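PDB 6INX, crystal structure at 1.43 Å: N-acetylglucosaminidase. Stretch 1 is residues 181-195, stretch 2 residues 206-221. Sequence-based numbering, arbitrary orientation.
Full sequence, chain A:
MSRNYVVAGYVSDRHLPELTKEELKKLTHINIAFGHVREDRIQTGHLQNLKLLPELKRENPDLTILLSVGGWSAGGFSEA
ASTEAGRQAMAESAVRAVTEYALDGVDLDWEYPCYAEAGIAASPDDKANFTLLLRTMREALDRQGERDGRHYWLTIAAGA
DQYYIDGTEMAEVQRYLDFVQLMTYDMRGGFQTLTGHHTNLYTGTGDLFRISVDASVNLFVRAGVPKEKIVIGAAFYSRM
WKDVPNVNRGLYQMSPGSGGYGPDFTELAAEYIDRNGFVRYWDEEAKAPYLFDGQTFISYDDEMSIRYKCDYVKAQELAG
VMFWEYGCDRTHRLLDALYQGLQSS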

# COMPACT_ATOMS: atom_id res chain seq x y z
N GLN A 181 -13.10 -13.01 10.62
CA GLN A 181 -12.12 -12.37 11.48
C GLN A 181 -11.17 -11.56 10.62
O GLN A 181 -10.41 -12.12 9.82
CB GLN A 181 -11.35 -13.41 12.28
CG GLN A 181 -12.25 -14.28 13.12
CD GLN A 181 -11.49 -15.42 13.73
OE1 GLN A 181 -11.07 -16.34 13.03
NE2 GLN A 181 -11.29 -15.36 15.04
N LEU A 182 -11.19 -10.24 10.76
CA LEU A 182 -10.28 -9.38 10.02
C LEU A 182 -8.96 -9.31 10.77
O LEU A 182 -8.91 -8.87 11.92
CB LEU A 182 -10.86 -7.98 9.82
CG LEU A 182 -12.24 -7.88 9.18
CD1 LEU A 182 -12.60 -6.41 9.01
CD2 LEU A 182 -12.24 -8.64 7.87
N MET A 183 -7.90 -9.74 10.11
CA MET A 183 -6.57 -9.73 10.72
C MET A 183 -6.03 -8.30 10.64
O MET A 183 -5.15 -7.97 9.84
CB MET A 183 -5.66 -10.73 10.04
CG MET A 183 -5.98 -12.18 10.43
SD MET A 183 -4.85 -13.38 9.72
CE MET A 183 -5.33 -13.20 8.01
N THR A 184 -6.59 -7.44 11.50
CA THR A 184 -6.18 -6.03 11.57
C THR A 184 -4.92 -5.88 12.44
O THR A 184 -4.86 -5.15 13.43
CB THR A 184 -7.32 -5.12 12.01
OG1 THR A 184 -7.85 -5.56 13.27
CG2 THR A 184 -8.44 -5.12 10.97
N TYR A 185 -3.89 -6.63 12.03
CA TYR A 185 -2.56 -6.59 12.60
C TYR A 185 -1.60 -7.01 11.49
O TYR A 185 -2.03 -7.52 10.45
CB TYR A 185 -2.42 -7.44 13.88
CG TYR A 185 -3.04 -8.82 13.86
CD1 TYR A 185 -2.49 -9.85 13.12
CD2 TYR A 185 -4.17 -9.11 14.62
CE1 TYR A 185 -3.04 -11.12 13.12
CE2 TYR A 185 -4.73 -10.39 14.64
CZ TYR A 185 -4.16 -11.38 13.88
OH TYR A 185 -4.70 -12.65 13.87
N ASP A 186 -0.31 -6.78 11.72
CA ASP A 186 0.69 -6.89 10.64
C ASP A 186 0.29 -6.05 9.43
O ASP A 186 0.66 -6.36 8.29
CB ASP A 186 0.96 -8.33 10.18
CG ASP A 186 1.38 -9.24 11.30
OD1 ASP A 186 2.02 -8.77 12.26
OD2 ASP A 186 1.07 -10.45 11.20
N MET A 187 -0.50 -4.99 9.65
CA MET A 187 -0.99 -4.20 8.51
C MET A 187 0.12 -3.40 7.87
O MET A 187 0.02 -3.04 6.68
CB MET A 187 -2.14 -3.28 8.94
CG MET A 187 -3.43 -4.05 9.24
SD MET A 187 -4.88 -3.04 9.57
CE MET A 187 -4.44 -2.38 11.19
N ARG A 188 1.16 -3.11 8.64
CA ARG A 188 2.45 -2.63 8.18
C ARG A 188 3.47 -3.53 8.84
O ARG A 188 3.43 -3.73 10.06
CB ARG A 188 2.67 -1.19 8.65
CG ARG A 188 1.63 -0.25 8.07
CD ARG A 188 1.61 1.11 8.78
NE ARG A 188 0.59 1.95 8.16
CZ ARG A 188 -0.73 1.82 8.34
NH1 ARG A 188 -1.21 0.87 9.13
NH2 ARG A 188 -1.57 2.62 7.69
N GLY A 189 4.36 -4.11 8.04
CA GLY A 189 5.26 -5.11 8.57
C GLY A 189 6.33 -5.51 7.59
O GLY A 189 7.09 -4.65 7.12
N GLY A 190 6.38 -6.79 7.22
CA GLY A 190 7.53 -7.33 6.51
C GLY A 190 7.66 -6.92 5.06
O GLY A 190 8.69 -7.23 4.44
N PHE A 191 6.67 -6.24 4.49
CA PHE A 191 6.75 -5.81 3.10
C PHE A 191 7.04 -4.32 2.93
O PHE A 191 7.15 -3.86 1.79
CB PHE A 191 5.46 -6.17 2.35
CG PHE A 191 5.22 -7.65 2.26
CD1 PHE A 191 6.05 -8.45 1.50
CD2 PHE A 191 4.19 -8.25 2.97
CE1 PHE A 191 5.85 -9.82 1.42
CE2 PHE A 191 3.98 -9.62 2.89
CZ PHE A 191 4.82 -10.40 2.11
N GLN A 192 7.19 -3.56 4.01
CA GLN A 192 7.44 -2.13 3.86
C GLN A 192 8.59 -1.68 4.76
O GLN A 192 8.76 -2.16 5.88
CB GLN A 192 6.17 -1.29 4.10
CG GLN A 192 5.64 -1.33 5.52
CD GLN A 192 4.37 -0.52 5.65
OE1 GLN A 192 3.31 -0.93 5.17
NE2 GLN A 192 4.47 0.65 6.29
N THR A 193 9.35 -0.71 4.24
CA THR A 193 10.45 -0.12 4.98
C THR A 193 10.06 1.20 5.64
O THR A 193 10.88 1.79 6.35
CB THR A 193 11.65 0.13 4.06
OG1 THR A 193 11.23 0.94 2.96
CG2 THR A 193 12.21 -1.18 3.53
N LEU A 194 8.83 1.66 5.45
CA LEU A 194 8.33 2.84 6.14
C LEU A 194 7.73 2.43 7.47
O LEU A 194 6.92 1.49 7.52
CB LEU A 194 7.25 3.52 5.30
CG LEU A 194 6.89 4.90 5.83
CD1 LEU A 194 8.02 5.89 5.57
CD2 LEU A 194 5.60 5.39 5.18
N THR A 195 8.10 3.12 8.55
CA THR A 195 7.52 2.79 9.83
C THR A 195 6.06 3.24 9.90
O THR A 195 5.62 4.14 9.17
CB THR A 195 8.29 3.44 10.98
OG1 THR A 195 8.16 4.87 10.92
CG2 THR A 195 9.77 3.08 10.94
N GLY A 206 -0.48 11.83 7.24
CA GLY A 206 0.93 11.78 6.92
C GLY A 206 1.50 10.40 6.67
O GLY A 206 2.70 10.30 6.41
N ASP A 207 0.69 9.35 6.76
CA ASP A 207 1.12 7.98 6.45
C ASP A 207 0.85 7.70 4.97
O ASP A 207 -0.28 7.85 4.51
CB ASP A 207 0.32 7.00 7.31
CG ASP A 207 0.90 5.60 7.30
OD1 ASP A 207 1.80 5.33 6.48
OD2 ASP A 207 0.43 4.76 8.10
N LEU A 208 1.89 7.29 4.23
CA LEU A 208 1.69 6.92 2.82
C LEU A 208 0.79 5.70 2.69
O LEU A 208 0.13 5.52 1.66
CB LEU A 208 3.03 6.63 2.14
CG LEU A 208 3.97 7.82 1.96
CD1 LEU A 208 5.28 7.35 1.33
CD2 LEU A 208 3.35 8.92 1.12
N PHE A 209 0.75 4.85 3.72
CA PHE A 209 -0.09 3.66 3.74
C PHE A 209 -1.36 4.02 4.52
O PHE A 209 -1.28 4.66 5.57
CB PHE A 209 0.67 2.52 4.40
CG PHE A 209 1.89 2.10 3.62
CD1 PHE A 209 1.80 1.10 2.66
CD2 PHE A 209 3.11 2.71 3.82
CE1 PHE A 209 2.91 0.73 1.92
CE2 PHE A 209 4.23 2.34 3.08
CZ PHE A 209 4.12 1.34 2.14
N ARG A 210 -2.52 3.66 3.97
CA ARG A 210 -3.79 4.22 4.44
C ARG A 210 -4.67 3.23 5.18
O ARG A 210 -5.80 3.58 5.54
CB ARG A 210 -4.55 4.88 3.28
CG ARG A 210 -3.71 5.86 2.45
CD ARG A 210 -3.12 7.00 3.27
NE ARG A 210 -4.14 7.87 3.83
CZ ARG A 210 -3.96 8.64 4.90
NH1 ARG A 210 -2.80 8.65 5.53
NH2 ARG A 210 -4.97 9.39 5.34
N ILE A 211 -4.20 2.02 5.45
CA ILE A 211 -5.02 1.00 6.09
C ILE A 211 -5.06 1.20 7.61
O ILE A 211 -4.19 1.84 8.21
CB ILE A 211 -4.52 -0.41 5.70
CG1 ILE A 211 -5.57 -1.50 5.99
CG2 ILE A 211 -3.22 -0.72 6.42
CD1 ILE A 211 -6.91 -1.32 5.27
N SER A 212 -6.11 0.66 8.22
CA SER A 212 -6.38 0.74 9.65
C SER A 212 -7.54 -0.22 9.91
O SER A 212 -8.15 -0.72 8.97
CB SER A 212 -6.75 2.16 10.09
OG SER A 212 -7.97 2.57 9.48
N VAL A 213 -7.85 -0.45 11.19
CA VAL A 213 -9.06 -1.21 11.52
C VAL A 213 -10.28 -0.57 10.86
O VAL A 213 -11.07 -1.23 10.19
CB VAL A 213 -9.27 -1.29 13.05
CG1 VAL A 213 -10.66 -1.87 13.36
CG2 VAL A 213 -8.17 -2.09 13.73
N ASP A 214 -10.42 0.75 11.05
CA ASP A 214 -11.58 1.46 10.54
C ASP A 214 -11.66 1.35 9.01
O ASP A 214 -12.72 1.06 8.45
CB ASP A 214 -11.48 2.91 11.01
CG ASP A 214 -12.61 3.79 10.51
OD1 ASP A 214 -13.80 3.46 10.69
OD2 ASP A 214 -12.27 4.87 9.97
N ALA A 215 -10.53 1.55 8.33
CA ALA A 215 -10.56 1.45 6.87
C ALA A 215 -10.84 0.03 6.41
O ALA A 215 -11.53 -0.18 5.40
CB ALA A 215 -9.25 1.96 6.26
N SER A 216 -10.33 -0.97 7.14
CA SER A 216 -10.56 -2.37 6.78
C SER A 216 -12.02 -2.74 6.95
O SER A 216 -12.62 -3.35 6.05
CB SER A 216 -9.64 -3.27 7.62
OG SER A 216 -9.84 -4.64 7.30
N VAL A 217 -12.62 -2.40 8.10
CA VAL A 217 -14.04 -2.64 8.32
C VAL A 217 -14.86 -2.01 7.19
O VAL A 217 -15.74 -2.66 6.60
CB VAL A 217 -14.46 -2.12 9.70
CG1 VAL A 217 -15.98 -2.18 9.86
CG2 VAL A 217 -13.75 -2.91 10.81
N ASN A 218 -14.56 -0.76 6.86
CA ASN A 218 -15.28 -0.10 5.78
C ASN A 218 -15.14 -0.86 4.46
O ASN A 218 -16.12 -1.02 3.72
CB ASN A 218 -14.81 1.35 5.67
CG ASN A 218 -15.38 2.22 6.78
OD1 ASN A 218 -16.33 1.83 7.46
ND2 ASN A 218 -14.78 3.39 6.98
N LEU A 219 -13.93 -1.35 4.14
CA LEU A 219 -13.74 -2.13 2.91
C LEU A 219 -14.62 -3.37 2.90
O LEU A 219 -15.27 -3.69 1.90
CB LEU A 219 -12.28 -2.55 2.78
CG LEU A 219 -11.23 -1.52 2.39
CD1 LEU A 219 -9.85 -2.19 2.36
CD2 LEU A 219 -11.56 -0.91 1.05
N PHE A 220 -14.64 -4.11 4.01
CA PHE A 220 -15.39 -5.36 4.05
C PHE A 220 -16.89 -5.11 4.08
O PHE A 220 -17.65 -5.88 3.48
CB PHE A 220 -14.92 -6.21 5.23
CG PHE A 220 -13.66 -6.99 4.93
CD1 PHE A 220 -13.74 -8.32 4.54
CD2 PHE A 220 -12.41 -6.39 4.98
CE1 PHE A 220 -12.59 -9.04 4.22
CE2 PHE A 220 -11.26 -7.11 4.67
CZ PHE A 220 -11.35 -8.44 4.29
N VAL A 221 -17.35 -4.07 4.77
CA VAL A 221 -18.77 -3.72 4.72
C VAL A 221 -19.19 -3.39 3.30
O VAL A 221 -20.21 -3.88 2.80
CB VAL A 221 -19.07 -2.56 5.69
CG1 VAL A 221 -20.49 -2.05 5.47
CG2 VAL A 221 -18.88 -3.00 7.12
O HOH W 1 3.47 3.36 7.31

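Stretch 1 leaves a strand at its start and runs on as loop; stretch 2 begins as loop and enters a helix at Val-213. The two stretches run in opposite senses, Thr-184 facing Val-213 and Leu-194 facing Leu-208; the strand and helix axes pass 9.9 Å apart at 135°.

Gly-206 adopts a positive phi that would jam a side chain against the preceding carbonyl. Asp-207 points sideways, but its carboxylate reaches Arg-188: NE of Arg-188 lies 2.8 Å from OD2 of Asp-207, a salt bridge whose hydrogen bond is weak in angle. OD1 of Asp-207 accepts within its own stretch from N of Phe-209 (3.0 Å), and from a water that also donates to O of Thr-195, tying the two loops together. Leu-208 adds a modest apolar contact, its CB 4.2 Å from CD2 of Leu-194.

Phe-209 turns toward stretch 1. Its ring receives NE2 of Gln-192 over one face, while CD2 of Leu-194 sits at the edge, 3.9 Å from CD2 of Phe-209. That Gln-192 amide is held by a bond from NE2 to O of Leu-194 (2.9 Å). The Arg-188 guanidinium, rich in donors, satisfies two loop carbonyls near its plane: NH2 donates to O of Phe-209 (3.0 Å) and to O of Ile-211 (2.8 Å). Arg-210 points away from stretch 1, and its long side chain folds back so that NH1 donates to O of Asp-207 (2.8 Å), bracing the loop. Branched, apolar Ile-211 offers its CG2 methyl to the aliphatic part of Met-187, 3.8 Å from CB.

Ser-212 caps the helix, its OG accepting from N of Ala-215 (3.0 Å). At Val-213, the CG2 methyl makes a van der Waals contact 3.5 Å from OG1 of Thr-184, a hydroxyl that bonds elsewhere in the structure. Beyond it, Leu-182 meets the helix: CD1 is 3.7 Å from OG of Ser-216 and 4.1 Å from CG2 of Val-217, while CD2 sits 3.4 Å from the centroid of the Phe-220 ring, almost on its normal, a CH-pi contact suited to a flat aromatic face.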